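Response regulator aspartate phosphatase H (Bacillus subtilis, PDB 3Q15) dephosphorylates the sporulation phosphotransferase Spo0F and also acts on the competence regulator ComA, helping to separate competence and sporulation in time. Local coordinates at residues A[220-225]-A[249-254]; A[224-229]-A[260-265]. All coordinates share one frame; numbering follows the deposited sequence.

Contact 1 (A[220-225]-A[249-254]); sequences FIAISL and AKVSRE
Val251 meets Ala222 with its CG1 branch, which lies 3.6 Å from Ala222 CB and 3.7 Å from Ala222 CA; one methyl therefore rests on both the side chain and the backbone of the facing helix. Its first torsion explains this: at 54°, CG1 sits in the crowded position between the backbone N and the carbonyl carbon, while CG2 stands anti to N and comes no nearer than 4.2 Å to Ala222 CB. The small alanine lets the backbones close in: the two CA atoms are 5.9 Å apart, and the axes of the two short segments approach to 8.9 Å at 149° between their N-to-C directions, roughly antiparallel. This is the tight part of the contact.

Packing slackens away from that pair. Leu225, one turn on from Ala222, reaches CG1 of Val251 with CD1 at 4.1 Å, the two side chains crossing obliquely. Ser252 OG is 4.2 Å from Ala222 CB, a loose packing contact; its hydrogen bond goes to Ala248 O in its own helix. The more open edge is marked by Val251 and Ile221, both partly exposed, and the Ile221 side chain stays at least 4.6 Å from 249-254.

Segments 220-225 and 249-254 lie on the two antiparallel helices of the predicted fourth tetratricopeptide (TPR) repeat. Around them, Leu225 also packs on Leu209 of helix 198-214, Ala222 on Val256 and Leu259 of the following loop, and Ser252 on Leu260 and Val263 of helix 260-273.

Contact 2 (A[224-229]-A[260-265]); sequences SLLNIA and LPKVLF
Lys262 is the first residue of 260-265 to meet the facing helix, and it does so with the aliphatic part of its chain. Its CG and CE each lie 3.6 Å from Leu226 CD2, and CD is 3.7 Å from the same methyl, so three successive carbons curve around one branch tip. The bend is at chi3, 52° in a chain otherwise extended, and it brings CE back to the methyl that CG already touches. The lysine and leucine side chains cross at about a right angle. Lys262 also touches Tyr299 of helix 299-310.

Helix 260-273 opens the predicted fifth TPR repeat, whereas 224-229 belongs to the first helix of the fourth; the contact thus joins the leading helices of successive repeats, the packing by which TPR units stack into a superhelix. Leu226 serves this junction with CG anti to its backbone N (chi1 173°), which carries both methyls towards the facing helix.

Val263 comes next and meets both branches of Leu226: CD1 of the leucine lies 4.1 Å from Val263 CA, against the backbone, and its CD2 is 4.2 Å from Val263 CG2. Both approaches are longer than those of the lysine carbons. The CA atoms of Leu226 and Val263 are 6.5 Å apart. Leu226 also packs on Phe245 of helix 238-255.

How the contacts relate
Both contacts start from helix 218-235, with Ser224 and Leu225 common to their ranges, and they lie about 7 Å apart, centre to centre. Contact 1 ties the helix to its partner within the fourth repeat; contact 2 ties it to the first helix of the fifth. Both are mainly buried and apolar with a more open edge, and no hydrogen bond crosses either. Contact 1 relies on a valine and an alanine between close backbones, whereas contact 2 bridges its helices with a leucine held against the aliphatic chain of a partly exposed lysine. The second segments also touch, Ser252 CB lying 3.7 Å from Leu260 CD1, so helices 218-235, 238-255 and 260-273 pack on one another pairwise.

Contact 1 (A[220-225]-A[249-254])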
loop_
_atom_site.group_PDB
_atom_site.type_symbol
_atom_site.label_atom_id
_atom_site.label_comp_id
_atom_site.label_asym_id
_atom_site.label_seq_id
_atom_site.Cartn_x
_atom_site.Cartn_y
_atom_site.Cartn_z
ATOM N N PHE A 220 -3.834 20.740 21.602
ATOM C CA PHE A 220 -2.722 19.996 21.020
ATOM C C PHE A 220 -1.508 19.919 21.941
ATOM O O PHE A 220 -0.654 19.049 21.779
ATOM C CB PHE A 220 -2.335 20.566 19.656
ATOM C CG PHE A 220 -3.274 20.172 18.557
ATOM C CD1 PHE A 220 -3.358 18.853 18.141
ATOM C CD2 PHE A 220 -4.076 21.119 17.941
ATOM C CE1 PHE A 220 -4.226 18.484 17.130
ATOM C CE2 PHE A 220 -4.944 20.758 16.928
ATOM C CZ PHE A 220 -5.022 19.440 16.522
ATOM N N ILE A 221 -1.435 20.831 22.903
ATOM C CA ILE A 221 -0.409 20.750 23.934
ATOM C C ILE A 221 -0.727 19.577 24.855
ATOM O O ILE A 221 0.143 18.767 25.174
ATOM C CB ILE A 221 -0.313 22.054 24.758
ATOM C CG1 ILE A 221 0.222 23.196 23.893
ATOM C CG2 ILE A 221 0.586 21.854 25.966
ATOM C CD1 ILE A 221 0.333 24.521 24.623
ATOM N N ALA A 222 -1.986 19.489 25.266
ATOM C CA ALA A 222 -2.443 18.397 26.114
ATOM C C ALA A 222 -2.323 17.053 25.400
ATOM O O ALA A 222 -1.858 16.072 25.980
ATOM C CB ALA A 222 -3.877 18.639 26.546
ATOM N N ILE A 223 -2.745 17.012 24.140
ATOM C CA ILE A 223 -2.699 15.775 23.368
ATOM C C ILE A 223 -1.266 15.321 23.133
ATOM O O ILE A 223 -0.956 14.136 23.257
ATOM C CB ILE A 223 -3.422 15.915 22.012
ATOM C CG1 ILE A 223 -4.915 16.169 22.227
ATOM C CG2 ILE A 223 -3.223 14.664 21.176
ATOM C CD1 ILE A 223 -5.683 16.449 20.949
ATOM N N SER A 224 -0.393 16.268 22.798
ATOM C CA SER A 224 1.023 15.969 22.588
ATOM C C SER A 224 1.652 15.377 23.842
ATOM O O SER A 224 2.409 14.406 23.772
ATOM C CB SER A 224 1.791 17.229 22.177
ATOM O OG SER A 224 1.301 17.747 20.948
ATOM N N LEU A 225 1.339 15.977 24.986
ATOM C CA LEU A 225 1.875 15.529 26.265
ATOM C C LEU A 225 1.361 14.133 26.597
ATOM O O LEU A 225 2.095 13.294 27.118
ATOM C CB LEU A 225 1.495 16.515 27.371
ATOM C CG LEU A 225 2.202 17.873 27.355
ATOM C CD1 LEU A 225 1.529 18.846 28.314
ATOM C CD2 LEU A 225 3.678 17.714 27.706
ATOM N N ALA A 249 -2.480 16.055 32.447
ATOM C CA ALA A 249 -3.586 16.196 33.385
ATOM C C ALA A 249 -3.793 17.657 33.773
ATOM O O ALA A 249 -4.918 18.159 33.753
ATOM C CB ALA A 249 -3.347 15.344 34.626
ATOM N N LYS A 250 -2.703 18.334 34.125
ATOM C CA LYS A 250 -2.767 19.734 34.533
ATOM C C LYS A 250 -3.418 20.595 33.460
ATOM O O LYS A 250 -4.428 21.249 33.708
ATOM C CB LYS A 250 -1.370 20.272 34.856
ATOM C CG LYS A 250 -1.342 21.747 35.254
ATOM C CD LYS A 250 0.080 22.222 35.542
ATOM C CE LYS A 250 0.111 23.695 35.914
ATOM N NZ LYS A 250 1.495 24.166 36.195
ATOM N N VAL A 251 -2.832 20.594 32.267
ATOM C CA VAL A 251 -3.357 21.393 31.166
ATOM C C VAL A 251 -4.799 21.001 30.842
ATOM O O VAL A 251 -5.597 21.835 30.412
ATOM C CB VAL A 251 -2.463 21.289 29.910
ATOM C CG1 VAL A 251 -2.256 19.839 29.523
ATOM C CG2 VAL A 251 -3.059 22.081 28.756
ATOM N N SER A 252 -5.129 19.732 31.068
ATOM C CA SER A 252 -6.486 19.236 30.857
ATOM C C SER A 252 -7.473 19.844 31.854
ATOM O O SER A 252 -8.427 20.514 31.459
ATOM C CB SER A 252 -6.524 17.709 30.952
ATOM O OG SER A 252 -5.892 17.106 29.836
ATOM N N ARG A 253 -7.239 19.606 33.142
ATOM C CA ARG A 253 -8.112 20.128 34.193
ATOM C C ARG A 253 -8.320 21.637 34.078
ATOM O O ARG A 253 -9.374 22.158 34.448
ATOM C CB ARG A 253 -7.548 19.802 35.580
ATOM C CG ARG A 253 -7.402 18.319 35.885
ATOM C CD ARG A 253 -7.169 18.092 37.374
ATOM N NE ARG A 253 -7.058 16.676 37.716
ATOM C CZ ARG A 253 -5.906 16.043 37.916
ATOM N NH1 ARG A 253 -4.760 16.699 37.811
ATOM N NH2 ARG A 253 -5.900 14.754 38.224
ATOM N N GLU A 254 -7.312 22.335 33.565
ATOM C CA GLU A 254 -7.332 23.794 33.551
ATOM C C GLU A 254 -7.905 24.396 32.269
ATOM O O GLU A 254 -8.488 25.479 32.303
ATOM C CB GLU A 254 -5.932 24.363 33.823
ATOM C CG GLU A 254 -5.387 24.033 35.208
ATOM C CD GLU A 254 -4.075 24.741 35.513
ATOM O OE1 GLU A 254 -3.671 25.624 34.723
ATOM O OE2 GLU A 254 -3.447 24.414 36.544
#

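Contact 2 (A[224-229]-A[260-265])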
loop_
_atom_site.group_PDB
_atom_site.type_symbol
_atom_site.label_atom_id
_atom_site.label_comp_id
_atom_site.label_asym_id
_atom_site.label_seq_id
_atom_site.Cartn_x
_atom_site.Cartn_y
_atom_site.Cartn_z
ATOM N N SER A 224 -0.393 16.268 22.798
ATOM C CA SER A 224 1.023 15.969 22.588
ATOM C C SER A 224 1.652 15.377 23.842
ATOM O O SER A 224 2.409 14.406 23.772
ATOM C CB SER A 224 1.791 17.229 22.177
ATOM O OG SER A 224 1.301 17.747 20.948
ATOM N N LEU A 225 1.339 15.977 24.986
ATOM C CA LEU A 225 1.875 15.529 26.265
ATOM C C LEU A 225 1.361 14.133 26.597
ATOM O O LEU A 225 2.095 13.294 27.118
ATOM C CB LEU A 225 1.495 16.515 27.371
ATOM C CG LEU A 225 2.202 17.873 27.355
ATOM C CD1 LEU A 225 1.529 18.846 28.314
ATOM C CD2 LEU A 225 3.678 17.714 27.706
ATOM N N LEU A 226 0.091 13.893 26.288
ATOM C CA LEU A 226 -0.512 12.579 26.474
ATOM C C LEU A 226 0.172 11.544 25.589
ATOM O O LEU A 226 0.498 10.444 26.037
ATOM C CB LEU A 226 -2.003 12.636 26.151
ATOM C CG LEU A 226 -2.752 11.303 26.146
ATOM C CD1 LEU A 226 -2.616 10.604 27.489
ATOM C CD2 LEU A 226 -4.210 11.538 25.809
ATOM N N ASN A 227 0.388 11.904 24.329
ATOM C CA ASN A 227 1.052 11.017 23.386
ATOM C C ASN A 227 2.477 10.688 23.814
ATOM O O ASN A 227 2.920 9.546 23.697
ATOM C CB ASN A 227 1.025 11.615 21.976
ATOM C CG ASN A 227 -0.365 11.584 21.362
ATOM O OD1 ASN A 227 -1.250 10.894 21.859
ATOM N ND2 ASN A 227 -0.556 12.322 20.276
ATOM N N ILE A 228 3.186 11.692 24.318
ATOM C CA ILE A 228 4.523 11.484 24.858
ATOM C C ILE A 228 4.484 10.516 26.042
ATOM O O ILE A 228 5.293 9.591 26.121
ATOM C CB ILE A 228 5.168 12.816 25.294
ATOM C CG1 ILE A 228 5.373 13.722 24.078
ATOM C CG2 ILE A 228 6.490 12.567 25.996
ATOM C CD1 ILE A 228 5.898 15.091 24.416
ATOM N N ALA A 229 3.536 10.731 26.951
ATOM C CA ALA A 229 3.375 9.866 28.118
ATOM C C ALA A 229 3.097 8.410 27.727
ATOM O O ALA A 229 3.707 7.487 28.267
ATOM C CB ALA A 229 2.275 10.399 29.026
ATOM N N LEU A 260 -9.637 14.523 30.029
ATOM C CA LEU A 260 -9.322 13.964 31.338
ATOM C C LEU A 260 -9.518 12.444 31.431
ATOM O O LEU A 260 -8.650 11.745 31.957
ATOM C CB LEU A 260 -10.117 14.683 32.428
ATOM C CG LEU A 260 -9.392 14.911 33.752
ATOM C CD1 LEU A 260 -8.047 15.577 33.516
ATOM C CD2 LEU A 260 -10.245 15.755 34.683
ATOM N N PRO A 261 -10.657 11.930 30.933
ATOM C CA PRO A 261 -10.867 10.480 31.012
ATOM C C PRO A 261 -9.713 9.698 30.390
ATOM O O PRO A 261 -9.188 8.780 31.016
ATOM C CB PRO A 261 -12.155 10.265 30.207
ATOM C CG PRO A 261 -12.893 11.555 30.337
ATOM C CD PRO A 261 -11.821 12.623 30.347
ATOM N N LYS A 262 -9.318 10.065 29.176
ATOM C CA LYS A 262 -8.227 9.377 28.499
ATOM C C LYS A 262 -6.902 9.580 29.228
ATOM O O LYS A 262 -6.105 8.651 29.352
ATOM C CB LYS A 262 -8.114 9.844 27.048
ATOM C CG LYS A 262 -6.921 9.267 26.304
ATOM C CD LYS A 262 -7.094 9.379 24.796
ATOM C CE LYS A 262 -7.434 10.795 24.381
ATOM N NZ LYS A 262 -7.671 10.880 22.913
ATOM N N VAL A 263 -6.671 10.797 29.711
ATOM C CA VAL A 263 -5.457 11.102 30.458
ATOM C C VAL A 263 -5.395 10.314 31.768
ATOM O O VAL A 263 -4.363 9.739 32.105
ATOM C CB VAL A 263 -5.332 12.613 30.755
ATOM C CG1 VAL A 263 -4.183 12.878 31.717
ATOM C CG2 VAL A 263 -5.140 13.392 29.467
ATOM N N LEU A 264 -6.502 10.281 32.503
ATOM C CA LEU A 264 -6.531 9.582 33.784
ATOM C C LEU A 264 -6.457 8.056 33.650
ATOM O O LEU A 264 -6.032 7.367 34.577
ATOM C CB LEU A 264 -7.760 9.997 34.597
ATOM C CG LEU A 264 -7.774 11.457 35.054
ATOM C CD1 LEU A 264 -9.055 11.790 35.808
ATOM C CD2 LEU A 264 -6.555 11.757 35.910
ATOM N N PHE A 265 -6.867 7.522 32.504
ATOM C CA PHE A 265 -6.769 6.082 32.294
ATOM C C PHE A 265 -5.326 5.657 32.037
ATOM O O PHE A 265 -4.879 4.622 32.528
ATOM C CB PHE A 265 -7.669 5.610 31.150
ATOM C CG PHE A 265 -7.438 4.176 30.763
ATOM C CD1 PHE A 265 -7.995 3.149 31.504
ATOM C CD2 PHE A 265 -6.649 3.853 29.670
ATOM C CE1 PHE A 265 -7.778 1.829 31.166
ATOM C CE2 PHE A 265 -6.431 2.529 29.322
ATOM C CZ PHE A 265 -6.996 1.517 30.074
#